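Local coordinates for protein beta-galactosidase/beta-glucuronidase (Faecalibacterium prausnitzii L2-6, PDB 6MVF) that is an FMN-binding beta-glucuronidase of the human gut microbiome, a family 2 glycoside hydrolase that probably cleaves beta-linked glucuronic acid from conjugates, at residues R75-P80 with D125-G130; V91-A96 with R161-I166; S435-S440 with E450-Y455; S485-E490 with S530-M535. One frame throughout, in Å; residues are numbered along the deposited sequence.

Interaction 1: residues R75-P80 with D125-G130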
# COMPACT_ATOMS: atom_id res chain seq x y z
N ARG A 75 13.39 -24.64 -15.30
CA ARG A 75 13.74 -24.04 -14.02
C ARG A 75 13.70 -25.12 -12.95
O ARG A 75 13.27 -26.25 -13.20
CB ARG A 75 12.79 -22.89 -13.65
CG ARG A 75 11.43 -23.34 -13.17
CD ARG A 75 10.76 -22.21 -12.41
NE ARG A 75 10.99 -22.34 -10.98
CZ ARG A 75 10.67 -21.42 -10.08
NH1 ARG A 75 10.11 -20.28 -10.44
NH2 ARG A 75 10.92 -21.65 -8.80
N THR A 76 14.14 -24.76 -11.75
CA THR A 76 14.15 -25.64 -10.59
C THR A 76 13.07 -25.24 -9.60
O THR A 76 12.68 -24.07 -9.53
CB THR A 76 15.54 -25.62 -9.96
OG1 THR A 76 16.44 -26.27 -10.86
CG2 THR A 76 15.58 -26.35 -8.61
N PHE A 77 12.52 -26.21 -8.86
CA PHE A 77 11.52 -25.91 -7.84
C PHE A 77 11.65 -26.91 -6.69
O PHE A 77 12.13 -28.03 -6.87
CB PHE A 77 10.09 -25.90 -8.41
CG PHE A 77 9.56 -27.25 -8.86
CD1 PHE A 77 9.80 -27.73 -10.13
CD2 PHE A 77 8.77 -28.01 -8.01
CE1 PHE A 77 9.28 -28.96 -10.55
CE2 PHE A 77 8.25 -29.25 -8.43
CZ PHE A 77 8.50 -29.71 -9.69
N LYS A 78 11.23 -26.46 -5.51
CA LYS A 78 11.20 -27.33 -4.34
C LYS A 78 9.85 -28.01 -4.27
O LYS A 78 8.83 -27.40 -4.59
CB LYS A 78 11.48 -26.56 -3.05
CG LYS A 78 12.82 -25.87 -3.04
CD LYS A 78 13.61 -26.20 -1.77
CE LYS A 78 15.11 -26.37 -2.05
NZ LYS A 78 15.67 -25.22 -2.85
N LYS A 79 9.85 -29.27 -3.88
CA LYS A 79 8.61 -30.02 -3.77
C LYS A 79 7.80 -29.44 -2.62
O LYS A 79 8.31 -29.36 -1.50
CB LYS A 79 8.93 -31.50 -3.55
CG LYS A 79 7.73 -32.42 -3.37
CD LYS A 79 8.13 -33.61 -2.50
CE LYS A 79 6.94 -34.48 -2.09
NZ LYS A 79 6.38 -35.28 -3.23
N PRO A 80 6.57 -28.98 -2.84
CA PRO A 80 5.75 -28.52 -1.72
C PRO A 80 5.36 -29.67 -0.81
O PRO A 80 5.22 -30.82 -1.23
CB PRO A 80 4.52 -27.90 -2.40
CG PRO A 80 4.52 -28.42 -3.80
CD PRO A 80 5.95 -28.71 -4.15
N ASP A 125 3.94 -38.01 -8.34
CA ASP A 125 4.83 -39.16 -8.41
C ASP A 125 6.12 -38.89 -9.20
O ASP A 125 7.03 -39.72 -9.13
CB ASP A 125 4.07 -40.34 -9.02
CG ASP A 125 2.84 -40.75 -8.19
OD1 ASP A 125 2.94 -40.79 -6.93
OD2 ASP A 125 1.77 -41.01 -8.79
N LEU A 126 6.23 -37.78 -9.92
CA LEU A 126 7.49 -37.39 -10.53
C LEU A 126 8.33 -36.49 -9.63
O LEU A 126 9.39 -36.03 -10.04
CB LEU A 126 7.23 -36.70 -11.87
CG LEU A 126 6.07 -37.36 -12.64
CD1 LEU A 126 5.72 -36.57 -13.92
CD2 LEU A 126 6.37 -38.82 -12.95
N CYS A 127 7.89 -36.26 -8.39
CA CYS A 127 8.53 -35.33 -7.48
C CYS A 127 9.38 -36.05 -6.46
O CYS A 127 8.98 -37.09 -5.91
CB CYS A 127 7.49 -34.48 -6.75
SG CYS A 127 6.70 -33.19 -7.75
N ARG A 128 10.56 -35.49 -6.19
CA ARG A 128 11.40 -35.89 -5.08
C ARG A 128 11.52 -34.71 -4.12
O ARG A 128 11.26 -33.56 -4.47
CB ARG A 128 12.78 -36.32 -5.57
CG ARG A 128 13.60 -35.19 -6.12
CD ARG A 128 14.30 -35.58 -7.40
NE ARG A 128 15.06 -34.44 -7.90
CZ ARG A 128 15.88 -34.47 -8.94
NH1 ARG A 128 16.05 -35.58 -9.64
NH2 ARG A 128 16.54 -33.36 -9.27
N ASP A 129 11.91 -35.01 -2.89
CA ASP A 129 12.16 -33.94 -1.94
C ASP A 129 13.32 -33.06 -2.41
O ASP A 129 14.18 -33.47 -3.19
CB ASP A 129 12.47 -34.52 -0.56
CG ASP A 129 11.46 -35.57 -0.15
OD1 ASP A 129 10.72 -36.04 -1.04
OD2 ASP A 129 11.41 -35.92 1.06
N GLY A 130 13.32 -31.82 -1.93
CA GLY A 130 14.31 -30.86 -2.35
C GLY A 130 14.08 -30.42 -3.78
O GLY A 130 12.96 -30.40 -4.29
O HOH W 1 10.74 -30.88 -0.68

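Interaction 2: residues V91-A96 with R161-I166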
# COMPACT_ATOMS: atom_id res chain seq x y z
N VAL A 91 1.29 -29.09 -11.56
CA VAL A 91 1.80 -27.93 -12.30
C VAL A 91 0.66 -27.39 -13.14
O VAL A 91 -0.10 -28.15 -13.75
CB VAL A 91 3.04 -28.25 -13.16
CG1 VAL A 91 2.77 -29.37 -14.13
CG2 VAL A 91 3.46 -27.03 -13.92
N GLU A 92 0.49 -26.06 -13.13
CA GLU A 92 -0.57 -25.38 -13.85
C GLU A 92 0.06 -24.38 -14.81
O GLU A 92 0.68 -23.41 -14.37
CB GLU A 92 -1.53 -24.71 -12.87
CG GLU A 92 -2.49 -23.74 -13.49
CD GLU A 92 -3.45 -23.16 -12.46
OE1 GLU A 92 -4.52 -23.79 -12.21
OE2 GLU A 92 -3.14 -22.07 -11.89
N VAL A 93 -0.08 -24.63 -16.11
CA VAL A 93 0.33 -23.70 -17.17
C VAL A 93 -0.89 -22.90 -17.59
O VAL A 93 -1.92 -23.48 -17.96
CB VAL A 93 0.93 -24.46 -18.37
CG1 VAL A 93 1.30 -23.48 -19.48
CG2 VAL A 93 2.14 -25.30 -17.94
N LEU A 94 -0.79 -21.57 -17.53
CA LEU A 94 -1.98 -20.76 -17.81
C LEU A 94 -2.20 -20.54 -19.30
O LEU A 94 -3.31 -20.15 -19.69
CB LEU A 94 -1.92 -19.41 -17.07
CG LEU A 94 -1.86 -19.52 -15.53
CD1 LEU A 94 -1.56 -18.17 -14.84
CD2 LEU A 94 -3.12 -20.17 -14.98
N ALA A 95 -1.17 -20.79 -20.11
CA ALA A 95 -1.23 -20.84 -21.57
C ALA A 95 0.16 -21.15 -22.14
O ALA A 95 1.18 -20.66 -21.64
CB ALA A 95 -1.77 -19.53 -22.18
N ALA A 96 0.21 -21.98 -23.17
CA ALA A 96 1.47 -22.30 -23.84
C ALA A 96 1.22 -22.26 -25.34
O ALA A 96 0.59 -23.16 -25.90
CB ALA A 96 1.99 -23.67 -23.40
N ARG A 161 1.62 -16.25 -20.10
CA ARG A 161 0.75 -15.98 -18.95
C ARG A 161 1.31 -16.45 -17.62
O ARG A 161 0.72 -16.14 -16.58
CB ARG A 161 -0.63 -16.63 -19.14
CG ARG A 161 -1.48 -16.00 -20.24
CD ARG A 161 -2.90 -16.55 -20.26
NE ARG A 161 -3.60 -15.98 -21.40
CZ ARG A 161 -4.59 -16.57 -22.07
NH1 ARG A 161 -5.03 -17.77 -21.72
NH2 ARG A 161 -5.12 -15.94 -23.12
N GLY A 162 2.42 -17.20 -17.61
CA GLY A 162 3.02 -17.70 -16.40
C GLY A 162 2.56 -19.11 -16.08
O GLY A 162 1.74 -19.70 -16.79
N VAL A 163 3.10 -19.63 -14.97
CA VAL A 163 2.99 -21.03 -14.58
C VAL A 163 2.86 -21.10 -13.06
O VAL A 163 3.48 -20.31 -12.34
CB VAL A 163 4.23 -21.85 -15.06
CG1 VAL A 163 4.21 -23.27 -14.51
CG2 VAL A 163 4.31 -21.89 -16.59
N ASN A 164 2.06 -22.05 -12.56
CA ASN A 164 1.77 -22.18 -11.14
C ASN A 164 2.01 -23.60 -10.66
O ASN A 164 1.81 -24.57 -11.39
CB ASN A 164 0.32 -21.84 -10.80
CG ASN A 164 0.03 -20.36 -10.86
OD1 ASN A 164 0.80 -19.55 -10.34
ND2 ASN A 164 -1.09 -20.00 -11.48
N LEU A 165 2.41 -23.70 -9.40
CA LEU A 165 2.49 -24.96 -8.67
C LEU A 165 1.35 -25.00 -7.66
O LEU A 165 1.12 -24.01 -6.95
CB LEU A 165 3.84 -25.07 -7.96
CG LEU A 165 4.44 -26.42 -7.63
CD1 LEU A 165 4.77 -27.16 -8.91
CD2 LEU A 165 5.70 -26.21 -6.80
N ILE A 166 0.62 -26.11 -7.62
CA ILE A 166 -0.52 -26.26 -6.72
C ILE A 166 -0.28 -27.46 -5.79
O ILE A 166 -0.04 -28.58 -6.26
CB ILE A 166 -1.85 -26.41 -7.48
CG1 ILE A 166 -2.06 -25.21 -8.42
CG2 ILE A 166 -3.01 -26.56 -6.50
CD1 ILE A 166 -3.30 -25.31 -9.29
O HOH W 2 2.09 -19.18 -19.53

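Interaction 3: residues S435-S440 with E450-Y455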
# COMPACT_ATOMS: atom_id res chain seq x y z
N SER A 435 -16.94 -11.13 -45.19
CA SER A 435 -17.80 -10.16 -45.85
C SER A 435 -18.58 -10.77 -47.01
O SER A 435 -19.77 -10.47 -47.19
CB SER A 435 -16.96 -8.98 -46.34
OG SER A 435 -17.79 -7.92 -46.76
N HIS A 436 -17.94 -11.63 -47.79
CA HIS A 436 -18.55 -12.16 -49.01
C HIS A 436 -19.38 -13.41 -48.77
O HIS A 436 -19.79 -14.05 -49.74
CB HIS A 436 -17.47 -12.43 -50.07
CG HIS A 436 -16.45 -13.47 -49.68
ND1 HIS A 436 -15.21 -13.15 -49.16
CD2 HIS A 436 -16.47 -14.82 -49.78
CE1 HIS A 436 -14.52 -14.26 -48.95
NE2 HIS A 436 -15.27 -15.29 -49.31
N THR A 437 -19.63 -13.76 -47.51
CA THR A 437 -20.43 -14.94 -47.18
C THR A 437 -21.81 -14.83 -47.83
O THR A 437 -22.50 -13.82 -47.64
CB THR A 437 -20.59 -15.09 -45.67
OG1 THR A 437 -19.32 -15.39 -45.08
CG2 THR A 437 -21.58 -16.21 -45.33
N PRO A 438 -22.23 -15.84 -48.60
CA PRO A 438 -23.57 -15.79 -49.22
C PRO A 438 -24.64 -15.54 -48.17
O PRO A 438 -24.64 -16.16 -47.11
CB PRO A 438 -23.72 -17.17 -49.88
CG PRO A 438 -22.33 -17.74 -49.96
CD PRO A 438 -21.52 -17.11 -48.86
N THR A 439 -25.56 -14.61 -48.46
CA THR A 439 -26.59 -14.25 -47.49
C THR A 439 -27.66 -15.33 -47.31
O THR A 439 -28.54 -15.17 -46.46
CB THR A 439 -27.26 -12.91 -47.86
OG1 THR A 439 -27.65 -12.92 -49.24
CG2 THR A 439 -26.30 -11.74 -47.60
N SER A 440 -27.63 -16.39 -48.11
CA SER A 440 -28.32 -17.64 -47.85
C SER A 440 -27.29 -18.76 -47.79
O SER A 440 -26.10 -18.56 -48.07
CB SER A 440 -29.38 -17.96 -48.91
OG SER A 440 -30.54 -17.18 -48.71
N GLU A 450 -25.93 -13.99 -35.11
CA GLU A 450 -25.04 -14.01 -36.26
C GLU A 450 -24.50 -12.61 -36.51
O GLU A 450 -25.19 -11.62 -36.29
CB GLU A 450 -25.73 -14.51 -37.54
CG GLU A 450 -26.19 -15.96 -37.51
CD GLU A 450 -26.66 -16.47 -38.88
OE1 GLU A 450 -25.89 -16.36 -39.87
OE2 GLU A 450 -27.80 -17.00 -38.97
N SER A 451 -23.27 -12.55 -37.01
CA SER A 451 -22.68 -11.26 -37.33
C SER A 451 -21.82 -11.35 -38.58
O SER A 451 -21.29 -12.42 -38.93
CB SER A 451 -21.85 -10.71 -36.15
OG SER A 451 -22.68 -10.23 -35.11
N TYR A 452 -21.67 -10.21 -39.24
CA TYR A 452 -20.82 -10.10 -40.41
C TYR A 452 -19.63 -9.18 -40.15
O TYR A 452 -19.72 -8.21 -39.37
CB TYR A 452 -21.62 -9.57 -41.61
CG TYR A 452 -22.27 -10.62 -42.46
CD1 TYR A 452 -23.50 -11.14 -42.13
CD2 TYR A 452 -21.66 -11.08 -43.63
CE1 TYR A 452 -24.12 -12.09 -42.94
CE2 TYR A 452 -22.26 -12.02 -44.45
CZ TYR A 452 -23.50 -12.53 -44.10
OH TYR A 452 -24.12 -13.48 -44.89
N ASN A 453 -18.52 -9.50 -40.79
CA ASN A 453 -17.34 -8.64 -40.83
C ASN A 453 -17.37 -7.85 -42.15
O ASN A 453 -17.15 -8.41 -43.23
CB ASN A 453 -16.07 -9.48 -40.71
CG ASN A 453 -15.97 -10.19 -39.37
OD1 ASN A 453 -16.77 -9.96 -38.46
ND2 ASN A 453 -14.97 -11.05 -39.23
N HIS A 454 -17.64 -6.54 -42.07
CA HIS A 454 -17.74 -5.72 -43.26
C HIS A 454 -16.76 -4.56 -43.23
O HIS A 454 -16.54 -3.94 -42.18
CB HIS A 454 -19.15 -5.18 -43.44
CG HIS A 454 -20.09 -6.19 -44.02
ND1 HIS A 454 -19.80 -6.89 -45.17
CD2 HIS A 454 -21.29 -6.63 -43.59
CE1 HIS A 454 -20.80 -7.73 -45.43
NE2 HIS A 454 -21.71 -7.58 -44.49
N TYR A 455 -16.19 -4.25 -44.40
CA TYR A 455 -15.27 -3.13 -44.53
C TYR A 455 -15.60 -2.31 -45.77
O TYR A 455 -14.71 -1.83 -46.48
CB TYR A 455 -13.82 -3.61 -44.56
CG TYR A 455 -13.33 -4.29 -43.29
CD1 TYR A 455 -12.74 -3.55 -42.26
CD2 TYR A 455 -13.44 -5.67 -43.13
CE1 TYR A 455 -12.27 -4.16 -41.10
CE2 TYR A 455 -12.98 -6.30 -41.97
CZ TYR A 455 -12.40 -5.53 -40.96
OH TYR A 455 -11.93 -6.12 -39.82
O HOH W 3 -14.66 -9.75 -44.09

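Interaction 4: residues S485-E490 with S530-M535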
# COMPACT_ATOMS: atom_id res chain seq x y z
N SER A 485 -19.76 -7.90 -36.36
CA SER A 485 -18.67 -8.32 -35.47
C SER A 485 -17.34 -7.66 -35.79
O SER A 485 -16.45 -7.67 -34.93
CB SER A 485 -18.52 -9.85 -35.52
OG SER A 485 -18.60 -10.33 -36.86
N GLU A 486 -17.16 -7.15 -37.01
CA GLU A 486 -16.01 -6.32 -37.37
C GLU A 486 -16.46 -5.31 -38.40
O GLU A 486 -17.20 -5.65 -39.33
CB GLU A 486 -14.81 -7.07 -37.97
CG GLU A 486 -14.29 -8.24 -37.20
CD GLU A 486 -13.04 -8.85 -37.84
OE1 GLU A 486 -12.52 -8.26 -38.82
OE2 GLU A 486 -12.59 -9.92 -37.35
N TYR A 487 -16.02 -4.08 -38.19
CA TYR A 487 -16.01 -3.01 -39.18
C TYR A 487 -14.93 -2.04 -38.73
O TYR A 487 -14.60 -1.98 -37.55
CB TYR A 487 -17.38 -2.32 -39.28
CG TYR A 487 -17.76 -1.49 -38.08
CD1 TYR A 487 -18.38 -2.07 -36.96
CD2 TYR A 487 -17.51 -0.12 -38.05
CE1 TYR A 487 -18.73 -1.29 -35.86
CE2 TYR A 487 -17.86 0.66 -36.97
CZ TYR A 487 -18.47 0.08 -35.88
OH TYR A 487 -18.82 0.88 -34.82
N GLY A 488 -14.36 -1.31 -39.67
CA GLY A 488 -13.30 -0.40 -39.29
C GLY A 488 -12.50 0.04 -40.50
O GLY A 488 -12.84 -0.24 -41.64
N CYS A 489 -11.40 0.71 -40.21
CA CYS A 489 -10.69 1.46 -41.23
C CYS A 489 -9.34 1.84 -40.65
O CYS A 489 -9.23 2.08 -39.45
CB CYS A 489 -11.53 2.68 -41.61
SG CYS A 489 -10.79 3.83 -42.66
N GLU A 490 -8.31 1.83 -41.48
CA GLU A 490 -6.99 2.16 -40.98
C GLU A 490 -6.87 3.65 -40.76
O GLU A 490 -7.49 4.45 -41.46
CB GLU A 490 -5.89 1.70 -41.93
CG GLU A 490 -5.94 0.20 -42.20
CD GLU A 490 -4.96 -0.56 -41.36
OE1 GLU A 490 -4.07 0.12 -40.79
OE2 GLU A 490 -5.09 -1.82 -41.27
N SER A 530 -22.69 -4.27 -32.32
CA SER A 530 -21.64 -3.87 -33.25
C SER A 530 -20.31 -3.77 -32.50
O SER A 530 -20.27 -3.34 -31.33
CB SER A 530 -21.97 -2.52 -33.91
OG SER A 530 -22.23 -1.51 -32.95
N HIS A 531 -19.23 -4.16 -33.17
CA HIS A 531 -17.90 -4.21 -32.57
C HIS A 531 -16.89 -3.57 -33.52
O HIS A 531 -16.59 -4.13 -34.58
CB HIS A 531 -17.49 -5.65 -32.27
CG HIS A 531 -18.32 -6.30 -31.21
ND1 HIS A 531 -19.34 -7.18 -31.51
CD2 HIS A 531 -18.27 -6.22 -29.86
CE1 HIS A 531 -19.89 -7.61 -30.38
NE2 HIS A 531 -19.26 -7.04 -29.37
N VAL A 532 -16.36 -2.41 -33.14
CA VAL A 532 -15.27 -1.80 -33.89
C VAL A 532 -14.09 -2.75 -33.96
O VAL A 532 -13.60 -3.23 -32.93
CB VAL A 532 -14.83 -0.48 -33.23
CG1 VAL A 532 -13.53 0.04 -33.89
CG2 VAL A 532 -15.95 0.52 -33.30
N TRP A 533 -13.62 -3.02 -35.17
CA TRP A 533 -12.31 -3.60 -35.34
C TRP A 533 -11.37 -2.43 -35.57
O TRP A 533 -11.49 -1.72 -36.58
CB TRP A 533 -12.29 -4.59 -36.51
CG TRP A 533 -11.05 -5.44 -36.55
CD1 TRP A 533 -9.96 -5.28 -37.36
CD2 TRP A 533 -10.78 -6.59 -35.75
NE1 TRP A 533 -9.03 -6.26 -37.11
CE2 TRP A 533 -9.51 -7.08 -36.12
CE3 TRP A 533 -11.50 -7.27 -34.76
CZ2 TRP A 533 -8.94 -8.19 -35.53
CZ3 TRP A 533 -10.93 -8.38 -34.18
CH2 TRP A 533 -9.66 -8.83 -34.57
N ASN A 534 -10.49 -2.15 -34.61
CA ASN A 534 -10.31 -2.86 -33.34
C ASN A 534 -10.09 -1.73 -32.30
O ASN A 534 -9.91 -0.57 -32.69
CB ASN A 534 -9.12 -3.85 -33.46
CG ASN A 534 -8.87 -4.68 -32.20
OD1 ASN A 534 -8.34 -4.19 -31.21
ND2 ASN A 534 -9.22 -5.96 -32.26
N MET A 535 -10.11 -2.04 -30.99
CA MET A 535 -9.89 -0.99 -29.99
C MET A 535 -8.49 -0.41 -30.11
O MET A 535 -8.31 0.81 -30.03
CB MET A 535 -10.09 -1.54 -28.57
CG MET A 535 -9.95 -0.49 -27.49
SD MET A 535 -11.20 0.84 -27.51
CE MET A 535 -10.53 1.97 -26.30
O HOH W 4 -14.66 -6.01 -34.23
O HOH W 5 -19.60 -0.51 -32.46
O HOH W 6 -11.18 1.10 -37.39

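Interaction 1: residues R75-P80 with D125-G130
C127 is the first residue of 125-130 to meet the other segment. Its SG stands anti to the carbonyl carbon (chi1 -74°) and reaches the edge of the F77 ring, 4.3 Å from CE2, a Cys sulfur-aromatic contact close to the ring plane. Its CB lies against the end of the K79 chain, 3.8 Å from K79 NZ. R128 turns its own side chain away, where NE bonds to D131 O, and offers its backbone instead: R128 O lies beside CB, CG and CD of K79. D129 runs alongside K79 in the same direction, with OD1 3.8 Å from K79 CD; the charged ends, K79 NZ and D129 OD1, remain 4.9 Å apart. At G130, where a positive phi of 71° suits glycine, the backbones join. K79 N gives a weak hydrogen bond to G130 O (3.3 Å), and one water accepts from G130 N and donates to K79 O, each at 3.0 Å. The contact ties the end of strand 70-78 to the loop leading into strand 131-139, its antiparallel neighbour in the sugar-binding domain. It lies at the surface, but F77 is buried, packing on L134 of that strand, I123, and L165 of strand 163-168.

Interaction 2: residues V91-A96 with R161-I166
E92 and N164 form a hydrogen-bonded pair of an antiparallel sheet in the sugar-binding domain, where strands 88-93 and 163-168 run side by side. E92 N bonds to N164 O (2.6 Å) and N164 N returns the bond to E92 O (2.7 Å). The E92 side chain starts at CB, which lies near N164 O and 4.0 Å from N164 CB. CG stands anti to the backbone N (chi1 168°), and the extended chain runs alongside N164, the two pointing the same way. CD comes next to I166 CD1, and its oxygens part company. OE1 lies by the same methyl and makes a salt bridge to R120 of strand 119-122. OE2 takes N164 ND2 at 2.9 Å on its anti lone pair, with the carboxylate and amide planes 65° apart. Between two partners the carboxylate is held against rotation. On the other side of the sheet V91 CG2 packs on V163 CG1, 3.9 Å away. Past the paired strands, L94 N still bonds to G162 O, while R161 passes A95 CB toward Q338 and Q303. One water closes this end, donating to A95 O (2.7 Å) and G162 O (2.8 Å) and accepting from R161 N.

Interaction 3: residues S435-S440 with E450-Y455
S435 and H454 meet beside the C-terminal end of the sixth strand of a TIM barrel, 450-453; the loop 435-440 follows the fifth, 428-433, and leads on to the sixth with no helix between. S435 OG, anti to its own N (chi1 -169°), lies 2.8 Å from H454 ND1 at the edge of the imidazole, a hydrogen bond in which either partner could donate. Its CB rests against N453 O, and a water bridges the backbones here, accepting from S435 N (2.9 Å) and donating to N453 O (3.0 Å). T437 CB packs on Y452 CE2 at 3.7 Å, the two side chains passing at a slant, while T437 OG1 is turned back to V434 O. The carbonyl is what the tyrosine uses: Y452 OH donates to T437 O, 3.2 Å away, from well above the carbonyl plane (58°) and thus not along a lone pair. T437 O itself lies in the plane of the phenol, at its edge. P438 O also comes near that hydroxyl but takes its hydrogen bond from H444. T439, which packs on W469 and F473 of helix 466-476, crosses Y452 at about a right angle, its CG2 3.9 Å from the phenol OH.

Interaction 4: residues S485-E490 with S530-M535
Buried packing between the C-terminal ends of two neighbouring parallel TIM-barrel strands, the seventh (482-487) and eighth (529-532), brings E486 and Y487 against H531, V532 and W533. One direct backbone hydrogen bond joins the segments, from W533 N to Y487 O at 2.8 Å and 155°. The segments are otherwise splayed, and a water fills in by donating to both S485 O and H531 O. E486 and W533 run side by side. The glutamate carboxylate lies flat over one face of the indole, the planes 10° apart, with E486 CD 3.8 Å from W533 CE3 toward the rim of the ring system. N534 ND2 sits over the opposite face, also toward the rim, so the indole has a group on each side; the peptide bond between W533 and N534 is cis, consistent with the non-proline cis peptide found at this place in related TIM-barrel glycosidases. E486 OE1 also bonds to Y455 OH. Y487 has its ring between N and carbonyl carbon (chi1 69°), which lays the ring over the eighth strand. One face lies over V532 CA, and V532 CG2 sits 3.6 Å from Y487 CZ. The hydroxyl bonds to Y571 and, through a water 2.8 Å from Y487 OH and 2.9 Å from S530 OG, reaches S530. G488 brings its CA to W533 O. Behind the tyrosine stands helix 507-522, the link between the two strands, with Y513, M517 and F521 on Y487. Beyond the eighth strand, 292-300 closes the barrel, its S300 touching H531, W533 and N534.

Overall arrangement
Interactions 1 and 2 belong to the sugar-binding domain and 3 and 4 to the TIM barrel; the centres of 2 and 4 are about 32 Å apart. Interaction 1 is a surface contact, a lysine chain, a sulfur and a weak backbone bond, whereas interaction 2 is buried and relies on regular antiparallel pairing. They touch where P80 packs on L165. Interaction 3 is partly buried and binds a loop to a barrel strand through hydroxyls that meet an imidazole and a backbone carbonyl; interaction 4, wholly buried, stacks aromatic and carboxylate groups. They lie on neighbouring strands, 450-453 in interaction 3 and 482-487 in interaction 4, linked by a probable hydrogen bond between N453 and S485.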